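PDB 4P5N: putative primary metabolism protein HVA1 from Cryptococcus neoformans, which may play a role in primary metabolism and is built around a small Tudor domain of the SH3 clan. Local coordinates for residues D17-P22 with G68-L73; G30-I35 with P51-T56. All coordinates share one frame; numbering follows the deposited sequence.

Interaction 1 (D17-P22 with G68-L73); sequences DTVYTP and GTLTDL. With SO4 (sulfate ion), chain E.
Tyr20 and Thr71 form an antiparallel hydrogen-bonded pair where the short strand 71-72 lines up beside strand 18-23 at one margin of the Tudor-type sheet. Thr71 N gives Tyr20 O a nearly straight bond (2.9 Å, 171°), and the return bond from Tyr20 N to Thr71 O is weak. Further along, Leu73 N reaches Thr18 O at 2.8 Å. A water joins Tyr20 O to the hydroxyl of Thr71, a beta-branched residue that suits an extended edge strand.

On the face bearing Val19, Leu70, from the loop before strand 71-72, turns its CG between the backbone N and the carbonyl carbon (chi1 55°), and its two methyls meet Val19, CD1 lying 4.0 Å from Val19 CG1. On the face bearing Tyr20 and Thr71, Leu73 packs CG on Tyr20 CB at 3.9 Å. The carboxylates of Asp17 and Asp72 approach with OD2 to OD2 at 2.6 Å, planes 65° apart, which probably raises the proton affinity of one acid. Asn14 N donates to Asp17 OD2. Thr21 OG1 binds a cadmium ion with His65.

Strand 26-36 pairs with the other edge of strand 18-23, while Val53 of strand 52-56 packs against Leu70.

Interaction 2 (G30-I35 with P51-T56); sequences GQVADI and PKVLFT. With CD (cadmium ion), chain D; SO4 (sulfate ion), chain H.
Ala33 and Asp34 both face Leu54 in a classic beta bulge, which inserts an extra residue and locally shifts the register of antiparallel strands 26-36 and 52-56. Leu54 O accepts from two successive amides, Ala33 N at 2.8 Å and Asp34 N at 3.3 Å, and Leu54 N answers to Asp34 O at 2.8 Å. Beyond the bulge the strands are bridged by water: one links Gln31 N to Thr56 O, another Gln31 O to Thr56 N. Gly30 fits here because its bare CA comes 3.3 Å from Thr56 O in a CA-H...O contact.

The apolar contact is carried by valines, whose beta branches suit extended backbone. Val53 CG1, anti to the backbone N (chi1 178°), meets Val32 CG2 at 3.6 Å, the two side chains crossing at about a right angle. Phe55 lays its CB against Gln31 O and brings CD2 near Gly30 N, while Val19 and Val63 pack on its side chain.

Both carboxylate oxygens of Asp34 bind a cadmium ion, OD1 at 2.5 Å, with Glu41 as the other protein ligand; Lys45 NZ also donates a hydrogen bond to OD2. Lys52 NZ shares its three N-H groups among Asn66 OD1, the carbonyls of Lys48 and Asn49, and a sulfate, probably from the crystallisation liquor (O4 at 3.0 Å). Acidic Asp34 and Glu41 would repel each other, and the cation, together with Lys45, probably offsets that repulsion.

From the N terminus the chain enters strand 18-23, the first partner of interaction 1, and turns directly into strand 26-36, whose second half enters interaction 2. The helix 39-44 and the following loop are spanned before strand 52-56 returns to close that inner loop. Strand 62-65 follows, and only then does strand 71-72 come back to strand 18-23, so interaction 1 closes the longer loop and interaction 2 lies wholly within it. The two meet through the adjacent strands 18-23 and 26-36: Asp17 O lies 2.8 Å from Val32 N, Thr18 OG1 lies 2.5 Å from Gln31 OE1, and Val19 packs on Val32, joining the two contacts in one hydrophobic interior.

Interaction 1 (D17-P22 with G68-L73)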
loop_
_atom_site.group_PDB
_atom_site.type_symbol
_atom_site.label_atom_id
_atom_site.label_comp_id
_atom_site.label_asym_id
_atom_site.label_seq_id
_atom_site.Cartn_x
_atom_site.Cartn_y
_atom_site.Cartn_z
ATOM N N ASP A 17 -17.240 -3.232 -5.465
ATOM C CA ASP A 17 -18.007 -2.242 -4.700
ATOM C C ASP A 17 -17.209 -0.956 -4.559
ATOM O O ASP A 17 -15.966 -0.970 -4.499
ATOM C CB ASP A 17 -18.316 -2.722 -3.270
ATOM C CG ASP A 17 -19.364 -3.838 -3.210
ATOM O OD1 ASP A 17 -19.895 -4.243 -4.255
ATOM O OD2 ASP A 17 -19.666 -4.313 -2.076
ATOM N N THR A 18 -17.925 0.160 -4.482
ATOM C CA THR A 18 -17.294 1.427 -4.159
ATOM C C THR A 18 -17.111 1.533 -2.658
ATOM O O THR A 18 -18.087 1.440 -1.915
ATOM C CB THR A 18 -18.143 2.629 -4.605
ATOM O OG1 THR A 18 -18.456 2.512 -5.998
ATOM C CG2 THR A 18 -17.377 3.922 -4.384
ATOM N N VAL A 19 -15.862 1.731 -2.226
ATOM C CA VAL A 19 -15.549 1.970 -0.809
ATOM C C VAL A 19 -15.024 3.393 -0.607
ATOM O O VAL A 19 -14.548 4.027 -1.550
ATOM C CB VAL A 19 -14.574 0.923 -0.222
ATOM C CG1 VAL A 19 -15.258 -0.433 -0.154
ATOM C CG2 VAL A 19 -13.254 0.867 -1.004
ATOM N N TYR A 20 -15.082 3.867 0.636
ATOM C CA TYR A 20 -14.787 5.252 0.977
ATOM C C TYR A 20 -14.112 5.318 2.343
ATOM O O TYR A 20 -14.553 4.676 3.290
ATOM C CB TYR A 20 -16.111 6.036 1.035
ATOM C CG TYR A 20 -16.010 7.431 1.606
ATOM C CD1 TYR A 20 -16.089 7.657 2.996
ATOM C CD2 TYR A 20 -15.868 8.534 0.764
ATOM C CE1 TYR A 20 -16.011 8.935 3.518
ATOM C CE2 TYR A 20 -15.793 9.824 1.281
ATOM C CZ TYR A 20 -15.862 10.021 2.655
ATOM O OH TYR A 20 -15.790 11.297 3.167
ATOM N N THR A 21 -13.058 6.108 2.437
ATOM C CA THR A 21 -12.504 6.476 3.718
ATOM C C THR A 21 -12.080 7.948 3.694
ATOM O O THR A 21 -11.470 8.390 2.732
ATOM C CB THR A 21 -11.320 5.578 4.103
ATOM O OG1 THR A 21 -10.840 5.992 5.381
ATOM C CG2 THR A 21 -10.183 5.623 3.067
ATOM N N PRO A 22 -12.415 8.718 4.739
ATOM C CA PRO A 22 -12.011 10.119 4.755
ATOM C C PRO A 22 -10.714 10.303 5.520
ATOM O O PRO A 22 -10.380 9.500 6.394
ATOM C CB PRO A 22 -13.149 10.784 5.519
ATOM C CG PRO A 22 -13.520 9.743 6.538
ATOM C CD PRO A 22 -13.362 8.413 5.824
ATOM N N GLY A 68 -12.602 -2.437 8.444
ATOM C CA GLY A 68 -13.472 -2.027 9.544
ATOM C C GLY A 68 -13.574 -0.536 9.762
ATOM O O GLY A 68 -14.363 -0.078 10.588
ATOM N N THR A 69 -12.786 0.235 9.021
ATOM C CA THR A 69 -12.808 1.692 9.137
ATOM C C THR A 69 -13.116 2.332 7.793
ATOM O O THR A 69 -12.926 3.536 7.597
ATOM C CB THR A 69 -11.459 2.222 9.628
ATOM O OG1 THR A 69 -10.422 1.619 8.839
ATOM C CG2 THR A 69 -11.272 1.858 11.087
ATOM N N LEU A 70 -13.591 1.541 6.847
ATOM C CA LEU A 70 -14.089 2.178 5.648
ATOM C C LEU A 70 -15.570 1.913 5.482
ATOM O O LEU A 70 -16.138 1.083 6.194
ATOM C CB LEU A 70 -13.260 1.834 4.427
ATOM C CG LEU A 70 -13.063 0.375 4.092
ATOM C CD1 LEU A 70 -14.381 -0.309 3.728
ATOM C CD2 LEU A 70 -12.072 0.147 2.957
ATOM N N THR A 71 -16.194 2.631 4.552
ATOM C CA THR A 71 -17.618 2.456 4.279
ATOM C C THR A 71 -17.813 1.951 2.864
ATOM O O THR A 71 -17.250 2.514 1.925
ATOM C CB THR A 71 -18.389 3.773 4.489
ATOM O OG1 THR A 71 -18.166 4.230 5.819
ATOM C CG2 THR A 71 -19.912 3.597 4.274
ATOM N N ASP A 72 -18.597 0.877 2.714
ATOM C CA ASP A 72 -18.939 0.371 1.389
ATOM C C ASP A 72 -20.167 1.159 0.937
ATOM O O ASP A 72 -21.283 0.921 1.416
ATOM C CB ASP A 72 -19.230 -1.127 1.471
ATOM C CG ASP A 72 -19.450 -1.776 0.122
ATOM O OD1 ASP A 72 -20.071 -1.144 -0.778
ATOM O OD2 ASP A 72 -19.050 -2.969 0.009
ATOM N N LEU A 73 -19.964 2.101 0.016
ATOM C CA LEU A 73 -21.061 2.980 -0.422
ATOM C C LEU A 73 -22.167 2.238 -1.142
ATOM O O LEU A 73 -23.317 2.676 -1.120
ATOM C CB LEU A 73 -20.527 4.121 -1.306
ATOM C CG LEU A 73 -19.516 5.040 -0.584
ATOM C CD1 LEU A 73 -19.145 6.208 -1.486
ATOM C CD2 LEU A 73 -20.003 5.553 0.774
HETATM S S SO4 E . -7.416 2.292 10.001
HETATM O O1 SO4 E . -6.391 2.433 11.065
HETATM O O2 SO4 E . -8.381 3.392 10.221
HETATM O O3 SO4 E . -8.151 0.988 10.156
HETATM O O4 SO4 E . -6.772 2.522 8.683
HETATM O O HOH W 1 -15.886 5.687 6.132
#

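Interaction 2 (G30-I35 with P51-T56)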
loop_
_atom_site.group_PDB
_atom_site.type_symbol
_atom_site.label_atom_id
_atom_site.label_comp_id
_atom_site.label_asym_id
_atom_site.label_seq_id
_atom_site.Cartn_x
_atom_site.Cartn_y
_atom_site.Cartn_z
ATOM N N GLY A 30 -13.107 4.531 -4.257
ATOM C CA GLY A 30 -12.924 3.791 -5.523
ATOM C C GLY A 30 -13.404 2.357 -5.405
ATOM O O GLY A 30 -13.932 1.947 -4.363
ATOM N N GLN A 31 -13.227 1.578 -6.464
ATOM C CA GLN A 31 -13.828 0.257 -6.491
ATOM C C GLN A 31 -12.844 -0.792 -6.006
ATOM O O GLN A 31 -11.651 -0.759 -6.353
ATOM C CB GLN A 31 -14.406 -0.100 -7.883
ATOM C CG GLN A 31 -15.833 0.415 -8.111
ATOM C CD GLN A 31 -15.869 1.916 -8.242
ATOM O OE1 GLN A 31 -16.328 2.635 -7.356
ATOM N NE2 GLN A 31 -15.317 2.406 -9.342
ATOM N N VAL A 32 -13.355 -1.698 -5.178
ATOM C CA VAL A 32 -12.568 -2.790 -4.626
ATOM C C VAL A 32 -12.034 -3.698 -5.750
ATOM O O VAL A 32 -12.814 -4.208 -6.577
ATOM C CB VAL A 32 -13.396 -3.602 -3.605
ATOM C CG1 VAL A 32 -12.561 -4.750 -3.061
ATOM C CG2 VAL A 32 -13.857 -2.698 -2.448
ATOM N N ALA A 33 -10.713 -3.892 -5.768
ATOM C CA ALA A 33 -10.058 -4.825 -6.694
ATOM C C ALA A 33 -9.814 -6.187 -6.077
ATOM O O ALA A 33 -9.817 -7.208 -6.783
ATOM C CB ALA A 33 -8.752 -4.248 -7.211
ATOM N N ASP A 34 -9.580 -6.199 -4.764
ATOM C CA ASP A 34 -9.232 -7.429 -4.083
ATOM C C ASP A 34 -9.413 -7.271 -2.579
ATOM O O ASP A 34 -9.332 -6.172 -2.039
ATOM C CB ASP A 34 -7.773 -7.787 -4.392
ATOM C CG ASP A 34 -7.487 -9.266 -4.290
ATOM O OD1 ASP A 34 -8.368 -10.053 -3.860
ATOM O OD2 ASP A 34 -6.348 -9.651 -4.631
ATOM N N ILE A 35 -9.676 -8.393 -1.922
ATOM C CA ILE A 35 -9.805 -8.457 -0.482
ATOM C C ILE A 35 -8.830 -9.534 -0.028
ATOM O O ILE A 35 -8.956 -10.703 -0.395
ATOM C CB ILE A 35 -11.253 -8.797 -0.087
ATOM C CG1 ILE A 35 -12.201 -7.702 -0.594
ATOM C CG2 ILE A 35 -11.377 -8.941 1.418
ATOM C CD1 ILE A 35 -13.668 -8.039 -0.513
ATOM N N PRO A 51 -6.995 -8.281 7.713
ATOM C CA PRO A 51 -7.527 -8.077 6.360
ATOM C C PRO A 51 -7.231 -6.700 5.763
ATOM O O PRO A 51 -7.145 -5.688 6.485
ATOM C CB PRO A 51 -9.041 -8.271 6.544
ATOM C CG PRO A 51 -9.306 -7.860 7.970
ATOM C CD PRO A 51 -8.060 -8.314 8.735
ATOM N N LYS A 52 -7.039 -6.685 4.446
ATOM C CA LYS A 52 -6.872 -5.434 3.707
ATOM C C LYS A 52 -7.773 -5.429 2.489
ATOM O O LYS A 52 -7.902 -6.444 1.805
ATOM C CB LYS A 52 -5.425 -5.256 3.243
ATOM C CG LYS A 52 -4.484 -4.787 4.330
ATOM C CD LYS A 52 -4.787 -3.363 4.772
ATOM C CE LYS A 52 -3.628 -2.817 5.584
ATOM N NZ LYS A 52 -3.609 -3.351 6.978
ATOM N N VAL A 53 -8.398 -4.284 2.243
ATOM C CA VAL A 53 -9.202 -4.054 1.053
ATOM C C VAL A 53 -8.304 -3.261 0.101
ATOM O O VAL A 53 -7.819 -2.191 0.444
ATOM C CB VAL A 53 -10.491 -3.268 1.402
ATOM C CG1 VAL A 53 -11.328 -2.965 0.160
ATOM C CG2 VAL A 53 -11.355 -4.060 2.378
ATOM N N LEU A 54 -8.085 -3.801 -1.096
ATOM C CA LEU A 54 -7.254 -3.138 -2.098
ATOM C C LEU A 54 -8.165 -2.472 -3.116
ATOM O O LEU A 54 -9.028 -3.134 -3.695
ATOM C CB LEU A 54 -6.325 -4.133 -2.814
ATOM C CG LEU A 54 -5.469 -5.094 -1.973
ATOM C CD1 LEU A 54 -4.355 -5.742 -2.788
ATOM C CD2 LEU A 54 -4.907 -4.472 -0.706
ATOM N N PHE A 55 -7.989 -1.164 -3.302
ATOM C CA PHE A 55 -8.769 -0.409 -4.286
ATOM C C PHE A 55 -7.964 0.734 -4.866
ATOM O O PHE A 55 -6.994 1.185 -4.264
ATOM C CB PHE A 55 -10.108 0.110 -3.694
ATOM C CG PHE A 55 -9.979 1.175 -2.604
ATOM C CD1 PHE A 55 -9.669 0.841 -1.280
ATOM C CD2 PHE A 55 -10.259 2.513 -2.893
ATOM C CE1 PHE A 55 -9.609 1.823 -0.285
ATOM C CE2 PHE A 55 -10.204 3.497 -1.910
ATOM C CZ PHE A 55 -9.885 3.156 -0.600
ATOM N N THR A 56 -8.372 1.201 -6.045
ATOM C CA THR A 56 -7.751 2.373 -6.635
ATOM C C THR A 56 -8.647 3.567 -6.386
ATOM O O THR A 56 -9.844 3.499 -6.642
ATOM C CB THR A 56 -7.544 2.143 -8.140
ATOM O OG1 THR A 56 -6.685 1.001 -8.307
ATOM C CG2 THR A 56 -6.909 3.348 -8.780
HETATM CD CD CD D . -7.048 -12.227 -4.042
HETATM S S SO4 H . -2.599 -0.759 9.306
HETATM O O1 SO4 H . -1.610 0.282 9.695
HETATM O O2 SO4 H . -3.367 -0.346 8.100
HETATM O O3 SO4 H . -3.507 -1.057 10.432
HETATM O O4 SO4 H . -1.828 -1.957 8.898
HETATM O O HOH W 2 -11.628 2.802 -8.535
HETATM O O HOH W 3 -9.776 -0.545 -8.379
#